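Local structure of SnoaL-like domain-containing protein (Agrobacterium tumefaciens str. C58, 3DXO) at residues 75-87 against 94-106. The protein is of unknown function but belongs to the SnoaL-like family of the NTF2 clan and may be an isomerase. Numbering follows the deposited sequence.
Sequences GHGNFTRFSWRLI and VAGGTDVVSLNTE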
loop_
_atom_site.group_PDB
_atom_site.type_symbol
_atom_site.label_atom_id
_atom_site.label_comp_id
_atom_site.label_asym_id
_atom_site.label_seq_id
_atom_site.Cartn_x
_atom_site.Cartn_y
_atom_site.Cartn_z
ATOM N N GLY B 75 -2.349 -6.574 -8.104
ATOM C CA GLY B 75 -3.443 -5.835 -7.532
ATOM C C GLY B 75 -4.761 -6.551 -7.562
ATOM O O GLY B 75 -4.837 -7.761 -7.781
ATOM N N HIS B 76 -5.799 -5.761 -7.322
ATOM C CA HIS B 76 -7.169 -6.245 -7.260
ATOM C C HIS B 76 -8.110 -5.056 -7.246
ATOM O O HIS B 76 -7.737 -3.980 -6.768
ATOM C CB HIS B 76 -7.385 -7.116 -6.018
ATOM C CG HIS B 76 -6.991 -6.452 -4.743
ATOM N ND1 HIS B 76 -7.829 -5.598 -4.061
ATOM C CD2 HIS B 76 -5.847 -6.513 -4.028
ATOM C CE1 HIS B 76 -7.219 -5.167 -2.973
ATOM N NE2 HIS B 76 -6.020 -5.716 -2.924
ATOM N N GLY B 77 -9.306 -5.251 -7.795
ATOM C CA GLY B 77 -10.295 -4.183 -7.926
ATOM C C GLY B 77 -9.638 -3.023 -8.643
ATOM O O GLY B 77 -8.936 -3.230 -9.630
ATOM N N ASN B 78 -9.821 -1.821 -8.100
ATOM C CA ASN B 78 -9.212 -0.603 -8.623
ATOM C C ASN B 78 -7.847 -0.315 -7.977
ATOM O O ASN B 78 -7.327 0.791 -8.082
ATOM C CB ASN B 78 -10.144 0.596 -8.426
ATOM C CG ASN B 78 -10.351 0.943 -6.958
ATOM O OD1 ASN B 78 -10.715 0.088 -6.145
ATOM N ND2 ASN B 78 -10.124 2.212 -6.609
ATOM N N PHE B 79 -7.265 -1.304 -7.300
ATOM C CA PHE B 79 -5.927 -1.135 -6.703
ATOM C C PHE B 79 -4.822 -1.811 -7.498
ATOM O O PHE B 79 -4.962 -2.961 -7.937
ATOM C CB PHE B 79 -5.875 -1.684 -5.270
ATOM C CG PHE B 79 -6.695 -0.903 -4.310
ATOM C CD1 PHE B 79 -6.257 0.338 -3.861
ATOM C CD2 PHE B 79 -7.903 -1.394 -3.857
ATOM C CE1 PHE B 79 -7.016 1.077 -2.977
ATOM C CE2 PHE B 79 -8.661 -0.662 -2.966
ATOM C CZ PHE B 79 -8.213 0.582 -2.527
ATOM N N THR B 80 -3.733 -1.072 -7.671
ATOM C CA THR B 80 -2.513 -1.577 -8.270
ATOM C C THR B 80 -1.349 -1.337 -7.295
ATOM O O THR B 80 -1.296 -0.326 -6.617
ATOM C CB THR B 80 -2.235 -0.885 -9.610
ATOM O OG1 THR B 80 -3.308 -1.185 -10.518
ATOM C CG2 THR B 80 -0.899 -1.347 -10.195
ATOM N N ARG B 81 -0.455 -2.309 -7.197
ATOM C CA ARG B 81 0.753 -2.199 -6.387
ATOM C C ARG B 81 1.970 -2.556 -7.219
ATOM O O ARG B 81 1.966 -3.550 -7.954
ATOM C CB ARG B 81 0.746 -3.158 -5.206
ATOM C CG ARG B 81 2.132 -3.226 -4.548
ATOM C CD ARG B 81 2.243 -4.185 -3.393
ATOM N NE ARG B 81 2.049 -5.570 -3.776
ATOM C CZ ARG B 81 2.414 -6.590 -3.021
ATOM N NH1 ARG B 81 3.031 -6.387 -1.875
ATOM N NH2 ARG B 81 2.177 -7.826 -3.417
ATOM N N PHE B 82 3.019 -1.764 -7.062
ATOM C CA PHE B 82 4.256 -1.988 -7.778
ATOM C C PHE B 82 5.408 -1.333 -7.064
ATOM O O PHE B 82 5.219 -0.453 -6.203
ATOM C CB PHE B 82 4.163 -1.438 -9.207
ATOM C CG PHE B 82 3.911 0.034 -9.273
ATOM C CD1 PHE B 82 4.964 0.931 -9.286
ATOM C CD2 PHE B 82 2.615 0.527 -9.320
ATOM C CE1 PHE B 82 4.720 2.330 -9.335
ATOM C CE2 PHE B 82 2.369 1.895 -9.361
ATOM C CZ PHE B 82 3.414 2.796 -9.371
ATOM N N SER B 83 6.608 -1.774 -7.428
ATOM C CA SER B 83 7.841 -1.226 -6.867
ATOM C C SER B 83 8.778 -0.764 -7.965
ATOM O O SER B 83 8.685 -1.219 -9.102
ATOM C CB SER B 83 8.523 -2.216 -5.939
ATOM O OG SER B 83 7.725 -2.376 -4.779
ATOM N N TRP B 84 9.658 0.175 -7.605
ATOM C CA TRP B 84 10.593 0.763 -8.546
ATOM C C TRP B 84 11.909 1.057 -7.846
ATOM O O TRP B 84 11.931 1.186 -6.640
ATOM C CB TRP B 84 10.010 2.065 -9.124
ATOM C CG TRP B 84 9.604 2.998 -8.064
ATOM C CD1 TRP B 84 8.363 3.112 -7.525
ATOM C CD2 TRP B 84 10.447 3.923 -7.344
ATOM N NE1 TRP B 84 8.367 4.076 -6.542
ATOM C CE2 TRP B 84 9.634 4.578 -6.399
ATOM C CE3 TRP B 84 11.800 4.253 -7.409
ATOM C CZ2 TRP B 84 10.130 5.535 -5.497
ATOM C CZ3 TRP B 84 12.299 5.227 -6.521
ATOM C CH2 TRP B 84 11.456 5.853 -5.582
ATOM N N ARG B 85 12.977 1.188 -8.629
ATOM C CA ARG B 85 14.304 1.496 -8.145
ATOM C C ARG B 85 14.722 2.867 -8.677
ATOM O O ARG B 85 14.350 3.247 -9.793
ATOM C CB ARG B 85 15.297 0.449 -8.668
ATOM C CG ARG B 85 14.993 -1.021 -8.336
ATOM C CD ARG B 85 14.809 -1.243 -6.842
ATOM N NE ARG B 85 15.979 -0.821 -6.095
ATOM C CZ ARG B 85 16.005 -0.633 -4.786
ATOM N NH1 ARG B 85 14.910 -0.829 -4.073
ATOM N NH2 ARG B 85 17.121 -0.222 -4.194
ATOM N N LEU B 86 15.495 3.602 -7.883
ATOM C CA LEU B 86 15.993 4.912 -8.274
ATOM C C LEU B 86 17.390 4.735 -8.812
ATOM O O LEU B 86 18.282 4.346 -8.066
ATOM C CB LEU B 86 16.020 5.871 -7.070
ATOM C CG LEU B 86 16.410 7.346 -7.247
ATOM C CD1 LEU B 86 15.511 8.060 -8.225
ATOM C CD2 LEU B 86 16.380 8.026 -5.902
ATOM N N ILE B 87 17.568 5.032 -10.107
ATOM C CA ILE B 87 18.859 4.903 -10.798
ATOM C C ILE B 87 19.553 6.271 -11.050
ATOM O O ILE B 87 18.982 7.235 -11.591
ATOM C CB ILE B 87 18.731 4.081 -12.114
ATOM C CG1 ILE B 87 18.010 2.726 -11.868
ATOM C CG2 ILE B 87 20.102 3.860 -12.739
ATOM C CD1 ILE B 87 18.610 1.814 -10.831
ATOM N N VAL B 94 20.577 3.424 -6.221
ATOM C CA VAL B 94 20.782 4.154 -4.990
ATOM C C VAL B 94 19.679 3.902 -3.958
ATOM O O VAL B 94 19.908 4.039 -2.781
ATOM C CB VAL B 94 20.891 5.669 -5.322
ATOM C CG1 VAL B 94 21.936 5.884 -6.445
ATOM C CG2 VAL B 94 19.546 6.246 -5.755
ATOM N N ALA B 95 18.496 3.501 -4.397
ATOM C CA ALA B 95 17.378 3.280 -3.497
ATOM C C ALA B 95 16.140 2.841 -4.273
ATOM O O ALA B 95 16.201 2.533 -5.475
ATOM C CB ALA B 95 17.074 4.545 -2.718
ATOM N N GLY B 96 15.002 2.808 -3.588
ATOM C CA GLY B 96 13.754 2.481 -4.259
ATOM C C GLY B 96 12.519 2.856 -3.477
ATOM O O GLY B 96 12.606 3.395 -2.350
ATOM N N GLY B 97 11.364 2.553 -4.079
ATOM C CA GLY B 97 10.071 2.711 -3.407
ATOM C C GLY B 97 9.038 1.677 -3.814
ATOM O O GLY B 97 9.312 0.801 -4.652
ATOM N N THR B 98 7.874 1.767 -3.168
ATOM C CA THR B 98 6.719 0.928 -3.462
ATOM C C THR B 98 5.489 1.818 -3.379
ATOM O O THR B 98 5.409 2.661 -2.494
ATOM C CB THR B 98 6.611 -0.246 -2.480
ATOM O OG1 THR B 98 7.767 -1.073 -2.652
ATOM C CG2 THR B 98 5.353 -1.072 -2.731
ATOM N N ASP B 99 4.539 1.640 -4.294
ATOM C CA ASP B 99 3.339 2.463 -4.282
ATOM C C ASP B 99 2.057 1.650 -4.386
ATOM O O ASP B 99 2.029 0.557 -4.980
ATOM C CB ASP B 99 3.321 3.417 -5.482
ATOM C CG ASP B 99 4.501 4.351 -5.520
ATOM O OD1 ASP B 99 4.525 5.359 -4.771
ATOM O OD2 ASP B 99 5.375 4.096 -6.379
ATOM N N VAL B 100 0.990 2.219 -3.821
ATOM C CA VAL B 100 -0.346 1.673 -3.960
ATOM C C VAL B 100 -1.118 2.781 -4.668
ATOM O O VAL B 100 -1.197 3.884 -4.158
ATOM C CB VAL B 100 -0.962 1.280 -2.628
ATOM C CG1 VAL B 100 -2.394 0.733 -2.841
ATOM C CG2 VAL B 100 -0.084 0.232 -1.991
ATOM N N VAL B 101 -1.655 2.467 -5.847
ATOM C CA VAL B 101 -2.397 3.412 -6.678
ATOM C C VAL B 101 -3.880 3.011 -6.779
ATOM O O VAL B 101 -4.189 1.836 -6.869
ATOM C CB VAL B 101 -1.765 3.447 -8.089
ATOM C CG1 VAL B 101 -2.540 4.363 -9.023
ATOM C CG2 VAL B 101 -0.330 3.887 -7.990
ATOM N N SER B 102 -4.790 3.978 -6.757
ATOM C CA SER B 102 -6.218 3.700 -6.853
ATOM C C SER B 102 -6.784 4.403 -8.070
ATOM O O SER B 102 -6.487 5.575 -8.322
ATOM C CB SER B 102 -6.976 4.249 -5.652
ATOM O OG SER B 102 -6.268 4.047 -4.454
ATOM N N LEU B 103 -7.619 3.695 -8.808
ATOM C CA LEU B 103 -8.293 4.258 -9.948
ATOM C C LEU B 103 -9.703 4.593 -9.534
ATOM O O LEU B 103 -10.285 3.890 -8.722
ATOM C CB LEU B 103 -8.274 3.269 -11.116
ATOM C CG LEU B 103 -7.133 3.463 -12.122
ATOM C CD1 LEU B 103 -5.743 3.681 -11.484
ATOM C CD2 LEU B 103 -7.102 2.331 -13.088
ATOM N N ASN B 104 -10.244 5.689 -10.047
ATOM C CA ASN B 104 -11.631 6.026 -9.771
ATOM C C ASN B 104 -12.479 5.242 -10.775
ATOM O O ASN B 104 -11.932 4.555 -11.634
ATOM C CB ASN B 104 -11.876 7.539 -9.827
ATOM C CG ASN B 104 -11.523 8.156 -11.177
ATOM O OD1 ASN B 104 -11.424 7.461 -12.190
ATOM N ND2 ASN B 104 -11.329 9.473 -11.187
ATOM N N THR B 105 -13.800 5.343 -10.692
ATOM C CA THR B 105 -14.648 4.563 -11.585
ATOM C C THR B 105 -14.538 4.954 -13.054
ATOM O O THR B 105 -15.162 4.337 -13.889
ATOM C CB THR B 105 -16.127 4.624 -11.174
ATOM O OG1 THR B 105 -16.582 5.972 -11.295
ATOM C CG2 THR B 105 -16.324 4.117 -9.735
ATOM N N GLU B 106 -13.733 5.952 -13.382
ATOM C CA GLU B 106 -13.570 6.379 -14.775
ATOM C C GLU B 106 -12.170 6.081 -15.300
ATOM O O GLU B 106 -11.742 6.680 -16.270
ATOM C CB GLU B 106 -13.860 7.869 -14.861
ATOM C CG GLU B 106 -15.147 8.232 -14.112
ATOM C CD GLU B 106 -15.471 9.717 -14.139
ATOM O OE1 GLU B 106 -14.603 10.544 -14.528
ATOM O OE2 GLU B 106 -16.614 10.053 -13.749
#
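Thr98 OG1 is shared by two partners: it accepts a hydrogen bond from Ser83 OG, the two residues facing each other at a backbone non-hydrogen-bonded pair, and is also hydrogen-bonded to Asp117 of the same chain, on strand 109-117. On the other face, Asp99 receives the indole of Trp84, with NE1 3.0 Å from OD2. The carboxylate oxygen sits near the ring plane and is approached from the syn side but 29° out of the carboxylate plane, and the bond is bent, with an angle of 131° at the hydrogen. Trp84 CG stands between its backbone N and carbonyl carbon (chi1 54°), a rotation that folds the indole over the neighbouring strand. One ring face rests on the Gly96-Gly97 backbone, with Gly97 N over its centre. Strands 79-87 and 94-103 form an antiparallel hairpin within the curved mixed sheet of the NTF2-like fold, whose concave side classically lines a pocket; a PEG molecule bound beside Trp84 is consistent with one. Along this face Phe82 turns its ring over Asp99 CB, while its CE2 packs 3.6 Å from Val101 CG2. The opposite face carries Arg81, which forms a salt bridge with Asp117 of the second subunit, and Arg85, whose guanidinium has Ala95 O over one face, near its rim and without a hydrogen bond, while NH2 makes a salt bridge to Asp93. Farther along, Asn78 ND2 donates to Leu103 O at 2.7 Å.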